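Local structure of lipoprotein (Colwellia psychrerythraea, 3O0Y) at residues K44-S49 with E69-E74; K77-E82 with G125-W130; S85-I90 with G111-F116. The protein is of unknown function but is a putative bacterial lipoprotein of the DUF885 family, related to the MA clan of peptidases and perhaps peptidase-like. All coordinates share one frame; numbering follows the deposited sequence.

Contact 1. Residues K44-S49 with E69-E74; sequences KQRALS and EFYSPE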
loop_
_atom_site.group_PDB
_atom_site.type_symbol
_atom_site.label_atom_id
_atom_site.label_comp_id
_atom_site.label_asym_id
_atom_site.label_seq_id
_atom_site.Cartn_x
_atom_site.Cartn_y
_atom_site.Cartn_z
ATOM N N LYS A 44 -0.622 -19.056 -6.818
ATOM C CA LYS A 44 0.254 -19.807 -7.731
ATOM C C LYS A 44 0.850 -18.924 -8.812
ATOM O O LYS A 44 1.958 -19.162 -9.267
ATOM C CB LYS A 44 -0.518 -20.911 -8.473
ATOM C CG LYS A 44 -0.988 -22.103 -7.720
ATOM C CD LYS A 44 -2.037 -22.861 -8.701
ATOM C CE LYS A 44 -3.086 -23.778 -7.974
ATOM N NZ LYS A 44 -4.504 -23.829 -8.580
ATOM N N GLN A 45 0.082 -17.958 -9.279
ATOM C CA GLN A 45 0.505 -17.033 -10.320
ATOM C C GLN A 45 1.164 -15.758 -9.793
ATOM O O GLN A 45 1.585 -14.880 -10.551
ATOM C CB GLN A 45 -0.686 -16.714 -11.193
ATOM C CG GLN A 45 -1.184 -17.974 -11.857
ATOM C CD GLN A 45 -2.362 -17.769 -12.722
ATOM O OE1 GLN A 45 -3.478 -18.199 -12.365
ATOM N NE2 GLN A 45 -2.159 -17.161 -13.863
ATOM N N ARG A 46 1.175 -15.631 -8.457
ATOM C CA ARG A 46 1.787 -14.499 -7.778
ATOM C C ARG A 46 2.615 -15.041 -6.633
ATOM O O ARG A 46 2.406 -14.710 -5.439
ATOM C CB ARG A 46 0.731 -13.496 -7.272
ATOM C CG ARG A 46 0.010 -12.796 -8.370
ATOM C CD ARG A 46 0.879 -11.789 -9.076
ATOM N NE ARG A 46 0.186 -10.997 -10.078
ATOM C CZ ARG A 46 0.115 -11.321 -11.373
ATOM N NH1 ARG A 46 0.586 -12.480 -11.827
ATOM N NH2 ARG A 46 -0.472 -10.496 -12.232
ATOM N N ALA A 47 3.594 -15.887 -7.000
ATOM C CA ALA A 47 4.343 -16.663 -5.980
ATOM C C ALA A 47 5.177 -15.769 -5.046
ATOM O O ALA A 47 5.392 -16.113 -3.883
ATOM C CB ALA A 47 5.228 -17.732 -6.640
ATOM N N LEU A 48 5.588 -14.576 -5.503
ATOM C CA LEU A 48 6.287 -13.626 -4.611
ATOM C C LEU A 48 5.371 -13.014 -3.570
ATOM O O LEU A 48 5.760 -12.856 -2.419
ATOM C CB LEU A 48 6.967 -12.529 -5.429
ATOM C CG LEU A 48 8.186 -13.303 -5.944
ATOM C CD1 LEU A 48 8.299 -13.593 -7.384
ATOM C CD2 LEU A 48 9.407 -13.241 -5.101
ATOM N N SER A 49 4.118 -12.737 -3.913
ATOM C CA SER A 49 3.112 -12.402 -2.887
ATOM C C SER A 49 2.895 -13.529 -1.869
ATOM O O SER A 49 2.762 -13.288 -0.669
ATOM C CB SER A 49 1.773 -11.968 -3.562
ATOM O OG SER A 49 1.980 -10.688 -4.145
ATOM N N GLU A 69 7.046 -15.201 -11.051
ATOM C CA GLU A 69 5.833 -14.672 -11.660
ATOM C C GLU A 69 6.136 -14.307 -13.128
ATOM O O GLU A 69 7.211 -13.829 -13.411
ATOM C CB GLU A 69 5.421 -13.430 -10.927
ATOM C CG GLU A 69 5.043 -13.690 -9.477
ATOM C CD GLU A 69 4.763 -12.432 -8.627
ATOM O OE1 GLU A 69 4.947 -11.266 -9.093
ATOM O OE2 GLU A 69 4.395 -12.622 -7.419
ATOM N N PHE A 70 5.166 -14.534 -14.007
ATOM C CA PHE A 70 5.264 -14.194 -15.406
ATOM C C PHE A 70 4.059 -13.406 -15.844
ATOM O O PHE A 70 2.909 -13.592 -15.362
ATOM C CB PHE A 70 5.432 -15.450 -16.256
ATOM C CG PHE A 70 6.590 -16.319 -15.804
ATOM C CD1 PHE A 70 7.889 -15.858 -15.877
ATOM C CD2 PHE A 70 6.348 -17.550 -15.234
ATOM C CE1 PHE A 70 8.960 -16.656 -15.415
ATOM C CE2 PHE A 70 7.398 -18.340 -14.791
ATOM C CZ PHE A 70 8.684 -17.904 -14.909
ATOM N N TYR A 71 4.298 -12.548 -16.803
ATOM C CA TYR A 71 3.381 -11.456 -17.113
ATOM C C TYR A 71 3.050 -11.364 -18.592
ATOM O O TYR A 71 2.665 -10.307 -19.051
ATOM C CB TYR A 71 3.979 -10.108 -16.634
ATOM C CG TYR A 71 3.943 -10.028 -15.138
ATOM C CD1 TYR A 71 2.796 -9.677 -14.505
ATOM C CD2 TYR A 71 5.021 -10.455 -14.375
ATOM C CE1 TYR A 71 2.725 -9.630 -13.098
ATOM C CE2 TYR A 71 4.960 -10.475 -13.034
ATOM C CZ TYR A 71 3.802 -10.056 -12.379
ATOM O OH TYR A 71 3.743 -10.079 -11.014
ATOM N N SER A 72 3.113 -12.469 -19.351
ATOM C CA SER A 72 2.816 -12.388 -20.800
ATOM C C SER A 72 1.334 -12.005 -21.008
ATOM O O SER A 72 0.526 -12.217 -20.134
ATOM C CB SER A 72 3.065 -13.737 -21.471
ATOM O OG SER A 72 2.007 -14.666 -21.300
ATOM N N PRO A 73 0.965 -11.547 -22.210
ATOM C CA PRO A 73 -0.470 -11.381 -22.515
ATOM C C PRO A 73 -1.330 -12.598 -22.200
ATOM O O PRO A 73 -2.402 -12.452 -21.629
ATOM C CB PRO A 73 -0.457 -11.086 -24.042
ATOM C CG PRO A 73 0.779 -10.335 -24.190
ATOM C CD PRO A 73 1.792 -11.050 -23.313
ATOM N N GLU A 74 -0.853 -13.808 -22.480
ATOM C CA GLU A 74 -1.644 -14.969 -22.239
ATOM C C GLU A 74 -1.710 -15.266 -20.738
ATOM O O GLU A 74 -2.768 -15.641 -20.268
ATOM C CB GLU A 74 -1.113 -16.175 -22.989
ATOM C CG GLU A 74 -2.034 -17.409 -22.882
ATOM C CD GLU A 74 -3.410 -17.260 -23.587
ATOM O OE1 GLU A 74 -3.612 -16.397 -24.501
ATOM O OE2 GLU A 74 -4.315 -18.063 -23.232
HETATM O O HOH W 1 2.627 -15.902 -12.924
HETATM O O HOH W 2 0.406 -13.008 -14.717
HETATM O O HOH W 3 3.147 -10.530 -6.356
#
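Glu69 presses its carboxylate against the start of helix 47-53, where Arg46 occupies the N-cap position. Its chain is extended beyond CG, carrying CD up to Arg46 CA and Leu48 N. Here OE2 accepts from Leu48 N at 3.0 Å, a bent bond (133° at the hydrogen) that reaches OE2 from above the carboxylate plane. The packing on this side is close: Leu48 CB stands 3.3 Å from Glu69 OE2, and Leu48 CD1 rests against the Glu69 CG and CD atoms. A water also donates to OE2 and joins it to Ser49 OG, which is bonded to Thr129 as well. The other oxygen is held from its own segment, Tyr71 OH donating to Glu69 OE1 at 2.6 Å, so the carboxylate is pinned at both oxygens. Arg46 bends at chi2 (-72°), which brings its CD near Tyr71 OH; farther out, Tyr71 CE1 lies 3.3 Å above one face of the guanidinium plane, offset toward its rim, with the two planes 45° apart. Arg46 NH2 also pairs with Glu76 and with Ile127 O. Between Gln45, Arg46 and Phe70 the contact is looser and made through two waters, one linking Gln45 O to Phe70 N, the other taking a bond from Arg46 NH1 and donating to Phe70 O at 2.6 Å. The N-terminal end of the helix would probably favour the carboxylate's negative charge, an arrangement characteristic of an acidic loop side chain bonding to a backbone N-H in the first turn of a helix.

Contact 2. Residues K77-E82 with G125-W130; sequences KQLRAE and GYIDTW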
loop_
_atom_site.group_PDB
_atom_site.type_symbol
_atom_site.label_atom_id
_atom_site.label_comp_id
_atom_site.label_asym_id
_atom_site.label_seq_id
_atom_site.Cartn_x
_atom_site.Cartn_y
_atom_site.Cartn_z
ATOM N N LYS A 77 -4.259 -12.717 -19.384
ATOM C CA LYS A 77 -5.604 -13.087 -19.839
ATOM C C LYS A 77 -6.183 -14.273 -19.044
ATOM O O LYS A 77 -7.321 -14.229 -18.585
ATOM C CB LYS A 77 -5.562 -13.447 -21.333
ATOM C CG LYS A 77 -6.944 -13.935 -21.882
ATOM C CD LYS A 77 -6.851 -14.250 -23.423
ATOM C CE LYS A 77 -8.314 -14.277 -24.013
ATOM N NZ LYS A 77 -8.326 -14.982 -25.329
ATOM N N GLN A 78 -5.387 -15.338 -18.838
ATOM C CA GLN A 78 -5.880 -16.540 -18.209
ATOM C C GLN A 78 -6.129 -16.306 -16.717
ATOM O O GLN A 78 -7.088 -16.856 -16.171
ATOM C CB GLN A 78 -4.930 -17.729 -18.358
ATOM C CG GLN A 78 -4.855 -18.211 -19.828
ATOM C CD GLN A 78 -3.807 -19.349 -20.027
ATOM O OE1 GLN A 78 -3.307 -19.928 -19.050
ATOM N NE2 GLN A 78 -3.512 -19.686 -21.300
ATOM N N LEU A 79 -5.249 -15.520 -16.075
ATOM C CA LEU A 79 -5.388 -15.255 -14.663
ATOM C C LEU A 79 -6.731 -14.514 -14.445
ATOM O O LEU A 79 -7.540 -14.882 -13.597
ATOM C CB LEU A 79 -4.216 -14.387 -14.134
ATOM C CG LEU A 79 -4.343 -13.800 -12.733
ATOM C CD1 LEU A 79 -4.518 -14.876 -11.756
ATOM C CD2 LEU A 79 -3.136 -12.898 -12.347
ATOM N N ARG A 80 -6.949 -13.457 -15.194
ATOM C CA ARG A 80 -8.116 -12.604 -15.044
ATOM C C ARG A 80 -9.394 -13.392 -15.392
ATOM O O ARG A 80 -10.431 -13.267 -14.730
ATOM C CB ARG A 80 -7.995 -11.347 -15.889
ATOM C CG ARG A 80 -6.771 -10.501 -15.578
ATOM C CD ARG A 80 -6.681 -9.284 -16.442
ATOM N NE ARG A 80 -5.417 -8.658 -16.378
ATOM C CZ ARG A 80 -5.131 -7.426 -16.829
ATOM N NH1 ARG A 80 -6.050 -6.646 -17.412
ATOM N NH2 ARG A 80 -3.850 -7.062 -16.830
ATOM N N ALA A 81 -9.348 -14.140 -16.482
ATOM C CA ALA A 81 -10.531 -14.909 -16.882
ATOM C C ALA A 81 -10.971 -15.897 -15.830
ATOM O O ALA A 81 -12.158 -15.987 -15.561
ATOM C CB ALA A 81 -10.289 -15.630 -18.205
ATOM N N GLU A 82 -10.014 -16.567 -15.194
ATOM C CA GLU A 82 -10.317 -17.471 -14.109
ATOM C C GLU A 82 -10.938 -16.796 -12.904
ATOM O O GLU A 82 -11.975 -17.237 -12.378
ATOM C CB GLU A 82 -9.090 -18.220 -13.642
ATOM C CG GLU A 82 -9.457 -19.213 -12.473
ATOM C CD GLU A 82 -8.361 -20.170 -12.079
ATOM O OE1 GLU A 82 -7.202 -20.068 -12.601
ATOM O OE2 GLU A 82 -8.696 -21.054 -11.266
ATOM N N GLY A 125 -2.239 -3.360 -18.668
ATOM C CA GLY A 125 -1.674 -3.370 -17.330
ATOM C C GLY A 125 -1.373 -4.739 -16.765
ATOM O O GLY A 125 -1.126 -5.698 -17.505
ATOM N N TYR A 126 -1.464 -4.862 -15.444
ATOM C CA TYR A 126 -1.169 -6.126 -14.792
ATOM C C TYR A 126 -1.963 -6.130 -13.502
ATOM O O TYR A 126 -2.296 -5.066 -13.014
ATOM C CB TYR A 126 0.340 -6.298 -14.501
ATOM C CG TYR A 126 0.864 -5.432 -13.361
ATOM C CD1 TYR A 126 0.966 -5.926 -12.074
ATOM C CD2 TYR A 126 1.104 -4.071 -13.542
ATOM C CE1 TYR A 126 1.407 -5.128 -11.031
ATOM C CE2 TYR A 126 1.574 -3.263 -12.474
ATOM C CZ TYR A 126 1.665 -3.792 -11.218
ATOM O OH TYR A 126 2.019 -2.993 -10.117
ATOM N N ILE A 127 -2.277 -7.324 -12.984
ATOM C CA ILE A 127 -2.979 -7.472 -11.687
ATOM C C ILE A 127 -1.998 -7.476 -10.535
ATOM O O ILE A 127 -1.065 -8.290 -10.501
ATOM C CB ILE A 127 -3.818 -8.745 -11.605
ATOM C CG1 ILE A 127 -4.861 -8.802 -12.753
ATOM C CG2 ILE A 127 -4.492 -8.865 -10.234
ATOM C CD1 ILE A 127 -5.734 -7.518 -12.863
ATOM N N ASP A 128 -2.131 -6.483 -9.675
ATOM C CA ASP A 128 -1.314 -6.330 -8.493
ATOM C C ASP A 128 -2.085 -6.951 -7.277
ATOM O O ASP A 128 -3.286 -6.664 -7.065
ATOM C CB ASP A 128 -1.002 -4.806 -8.321
ATOM C CG ASP A 128 0.031 -4.541 -7.267
ATOM O OD1 ASP A 128 1.206 -4.334 -7.664
ATOM O OD2 ASP A 128 -0.321 -4.598 -6.056
ATOM N N THR A 129 -1.405 -7.763 -6.452
ATOM C CA THR A 129 -2.078 -8.377 -5.331
ATOM C C THR A 129 -2.482 -7.394 -4.269
ATOM O O THR A 129 -3.305 -7.763 -3.414
ATOM C CB THR A 129 -1.272 -9.500 -4.660
ATOM O OG1 THR A 129 -0.016 -8.975 -4.214
ATOM C CG2 THR A 129 -1.020 -10.710 -5.726
ATOM N N TRP A 130 -1.978 -6.158 -4.324
ATOM C CA TRP A 130 -2.471 -5.067 -3.458
ATOM C C TRP A 130 -3.476 -4.172 -4.169
ATOM O O TRP A 130 -4.589 -3.991 -3.684
ATOM C CB TRP A 130 -1.273 -4.270 -2.887
ATOM C CG TRP A 130 -1.583 -2.892 -2.464
ATOM C CD1 TRP A 130 -2.363 -2.546 -1.365
ATOM C CD2 TRP A 130 -1.140 -1.670 -3.047
ATOM N NE1 TRP A 130 -2.448 -1.185 -1.269
ATOM C CE2 TRP A 130 -1.725 -0.621 -2.306
ATOM C CE3 TRP A 130 -0.325 -1.349 -4.152
ATOM C CZ2 TRP A 130 -1.501 0.718 -2.618
ATOM C CZ3 TRP A 130 -0.123 -0.011 -4.469
ATOM C CH2 TRP A 130 -0.656 0.988 -3.671
#
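Arg80 NH2 is gripped by two groups where helix 73-92 meets the backbone ahead of strand 126-128: Glu76 forms a salt bridge with it, and Ile124 O accepts a hydrogen bond. Gly125 O lies close as well, 3.1 Å from Arg80 NH2 and near the guanidinium plane, and has a bonded partner of its own in Lys184. The arginine chain is extended from CG to NE (chi2 179°), running CD straight out past Ile127. That isoleucine lies against the arginine for much of its length: Ile127 CG1 is 3.7 Å from Arg80 NE, and CD1 sits 3.7 Å above one face of the guanidinium, offset toward its rim. Ile127 also meets Leu79, whose CD2 is 4.3 Å from Ile127 CB, a looser apolar contact one residue earlier on the helix. An alanine in place of Arg80 would probably leave Ile124 O without this donor, strip Glu76 of an arginine partner, with Arg46 still bound, and uncover the Ile127 flank. Tyr126 turns the other way, its OH donating to Asp128 OD1 at 2.9 Å. The segment axes pass 9.5 Å apart at 57°, so the short strand lies aslant across the helix. It pairs through Tyr126 with the backbone of Ser134, and it ends in an Asx turn, Asp128 OD2 accepting from Trp130 N.

Contact 3. Residues S85-I90 with G111-F116; sequences SISNTI and GLTRYF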
loop_
_atom_site.group_PDB
_atom_site.type_symbol
_atom_site.label_atom_id
_atom_site.label_comp_id
_atom_site.label_asym_id
_atom_site.label_seq_id
_atom_site.Cartn_x
_atom_site.Cartn_y
_atom_site.Cartn_z
ATOM N N SER A 85 -14.488 -15.634 -13.777
ATOM C CA SER A 85 -15.378 -16.808 -13.781
ATOM C C SER A 85 -15.756 -17.195 -12.361
ATOM O O SER A 85 -16.909 -17.393 -12.064
ATOM C CB SER A 85 -14.696 -17.991 -14.435
ATOM O OG SER A 85 -14.688 -17.652 -15.825
ATOM N N ILE A 86 -14.766 -17.192 -11.488
ATOM C CA ILE A 86 -15.023 -17.494 -10.083
ATOM C C ILE A 86 -15.983 -16.468 -9.459
ATOM O O ILE A 86 -16.931 -16.844 -8.781
ATOM C CB ILE A 86 -13.743 -17.615 -9.259
ATOM C CG1 ILE A 86 -12.956 -18.872 -9.614
ATOM C CG2 ILE A 86 -14.035 -17.635 -7.775
ATOM C CD1 ILE A 86 -11.541 -18.843 -9.067
ATOM N N SER A 87 -15.738 -15.179 -9.704
ATOM C CA SER A 87 -16.556 -14.112 -9.199
ATOM C C SER A 87 -17.993 -14.289 -9.641
ATOM O O SER A 87 -18.895 -14.179 -8.847
ATOM C CB SER A 87 -16.014 -12.758 -9.733
ATOM O OG SER A 87 -16.759 -11.688 -9.254
ATOM N N ASN A 88 -18.210 -14.570 -10.942
ATOM C CA ASN A 88 -19.538 -14.691 -11.458
ATOM C C ASN A 88 -20.255 -15.953 -10.880
ATOM O O ASN A 88 -21.438 -15.919 -10.613
ATOM C CB ASN A 88 -19.473 -14.702 -13.006
ATOM C CG ASN A 88 -19.328 -13.333 -13.547
ATOM O OD1 ASN A 88 -19.758 -12.367 -12.901
ATOM N ND2 ASN A 88 -18.694 -13.207 -14.749
ATOM N N THR A 89 -19.543 -17.027 -10.662
ATOM C CA THR A 89 -20.145 -18.272 -10.140
ATOM C C THR A 89 -20.542 -18.007 -8.682
ATOM O O THR A 89 -21.689 -18.314 -8.274
ATOM C CB THR A 89 -19.172 -19.423 -10.226
ATOM O OG1 THR A 89 -18.862 -19.635 -11.618
ATOM C CG2 THR A 89 -19.783 -20.681 -9.592
ATOM N N ILE A 90 -19.622 -17.376 -7.935
ATOM C CA ILE A 90 -19.911 -17.012 -6.510
ATOM C C ILE A 90 -21.178 -16.160 -6.468
ATOM O O ILE A 90 -22.085 -16.411 -5.691
ATOM C CB ILE A 90 -18.767 -16.194 -5.863
ATOM C CG1 ILE A 90 -17.551 -17.087 -5.669
ATOM C CG2 ILE A 90 -19.186 -15.606 -4.488
ATOM C CD1 ILE A 90 -16.251 -16.404 -5.223
ATOM N N GLY A 111 -16.739 -9.750 -4.754
ATOM C CA GLY A 111 -16.092 -8.419 -4.999
ATOM C C GLY A 111 -14.591 -8.533 -5.145
ATOM O O GLY A 111 -14.018 -7.889 -5.980
ATOM N N LEU A 112 -13.950 -9.313 -4.269
ATOM C CA LEU A 112 -12.516 -9.437 -4.299
ATOM C C LEU A 112 -12.026 -10.153 -5.527
ATOM O O LEU A 112 -11.045 -9.766 -6.147
ATOM C CB LEU A 112 -11.952 -10.121 -3.053
ATOM C CG LEU A 112 -11.733 -9.402 -1.803
ATOM C CD1 LEU A 112 -11.301 -10.371 -0.695
ATOM C CD2 LEU A 112 -10.674 -8.317 -2.094
ATOM N N THR A 113 -12.744 -11.215 -5.965
ATOM C CA THR A 113 -12.330 -11.923 -7.154
ATOM C C THR A 113 -12.499 -11.008 -8.386
ATOM O O THR A 113 -11.698 -11.018 -9.346
ATOM C CB THR A 113 -13.021 -13.266 -7.294
ATOM O OG1 THR A 113 -14.454 -13.133 -7.144
ATOM C CG2 THR A 113 -12.464 -14.282 -6.264
ATOM N N ARG A 114 -13.546 -10.178 -8.384
ATOM C CA ARG A 114 -13.691 -9.161 -9.459
ATOM C C ARG A 114 -12.588 -8.070 -9.379
ATOM O O ARG A 114 -12.077 -7.637 -10.392
ATOM C CB ARG A 114 -15.057 -8.492 -9.407
ATOM C CG ARG A 114 -15.247 -7.198 -10.193
ATOM C CD ARG A 114 -15.020 -7.273 -11.709
ATOM N NE ARG A 114 -15.178 -5.936 -12.288
ATOM C CZ ARG A 114 -14.277 -4.961 -12.200
ATOM N NH1 ARG A 114 -13.081 -5.184 -11.595
ATOM N NH2 ARG A 114 -14.585 -3.778 -12.689
ATOM N N TYR A 115 -12.192 -7.708 -8.177
ATOM C CA TYR A 115 -11.134 -6.728 -7.993
ATOM C C TYR A 115 -9.841 -7.274 -8.593
ATOM O O TYR A 115 -9.177 -6.582 -9.353
ATOM C CB TYR A 115 -10.922 -6.500 -6.509
ATOM C CG TYR A 115 -9.783 -5.613 -6.119
ATOM C CD1 TYR A 115 -9.864 -4.248 -6.270
ATOM C CD2 TYR A 115 -8.635 -6.130 -5.500
ATOM C CE1 TYR A 115 -8.882 -3.412 -5.799
ATOM C CE2 TYR A 115 -7.650 -5.283 -5.008
ATOM C CZ TYR A 115 -7.770 -3.932 -5.180
ATOM O OH TYR A 115 -6.838 -3.092 -4.691
ATOM N N PHE A 116 -9.522 -8.531 -8.367
ATOM C CA PHE A 116 -8.312 -9.132 -8.967
ATOM C C PHE A 116 -8.452 -9.548 -10.429
ATOM O O PHE A 116 -7.457 -9.689 -11.056
ATOM C CB PHE A 116 -7.855 -10.286 -8.177
ATOM C CG PHE A 116 -7.358 -9.925 -6.799
ATOM C CD1 PHE A 116 -6.283 -9.012 -6.654
ATOM C CD2 PHE A 116 -7.971 -10.426 -5.669
ATOM C CE1 PHE A 116 -5.874 -8.603 -5.360
ATOM C CE2 PHE A 116 -7.562 -10.093 -4.417
ATOM C CZ PHE A 116 -6.503 -9.166 -4.250
#
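An antiparallel helical hairpin, helix 73-92 followed by helix 100-117, is closed here by small side chains that let the axes come within 8.0 Å at 158°. Ser87 and Thr113 face each other across it, their CA atoms 5.2 Å apart, the nearest such pair between the segments. Thr113 holds OG1 between its backbone N and carbonyl carbon (chi1 50°), which sets this oxygen against the opposing helix, 3.0 Å from Ser87 CB, a tight approach. The hydroxyl bonds back within its own helix, chiefly to Met109 O, with Ala110 O also within bonding range, so its one proton is shared between them. Ser87 OG is anti to its backbone N (chi1 -179°) and bonds to Ala110 O, so Ala110 O is approached by a hydroxyl from each helix; the two hydroxyl oxygens themselves are not bonded to each other. Beside this polar pair lies an apolar touch, Ile86 CG2 meeting Thr113 CG2 at 4.0 Å, the two side chains crossing at about a right angle. One turn farther along, Ile90 CD1 comes tip to tip toward Thr113 OG1, 4.2 Å away. Helix 27-44 packs over this flank, Leu31 against Ile90 and Ala38 against Thr113. Arg114 contributes just the base of its side chain; its chain turns away from helix 73-92 toward a salt bridge with Asp290, while its CB stays 3.6 Å from Ser87 OG.

How the contacts relate
From the N terminus, helix 27-44 leads into contact 1, which closes a loop of 19 intervening residues before helix 73-92 gets under way. That helix then serves contacts 2 and 3 in turn. Contact 2 spans 42 residues from the helix to strand 126-128, and within that span lies the shorter closure of contact 3, the turn to helix 100-117; none of the closures cross. Contacts 1 and 2 abut, Arg46 CG packing on Thr129 CG2 at 3.5 Å, and contacts 2 and 3 join where Tyr115 OH meets Trp130 O at 2.6 Å. Contacts 1 and 3, about 18 Å apart between centres, do not touch and are connected through the shared helix.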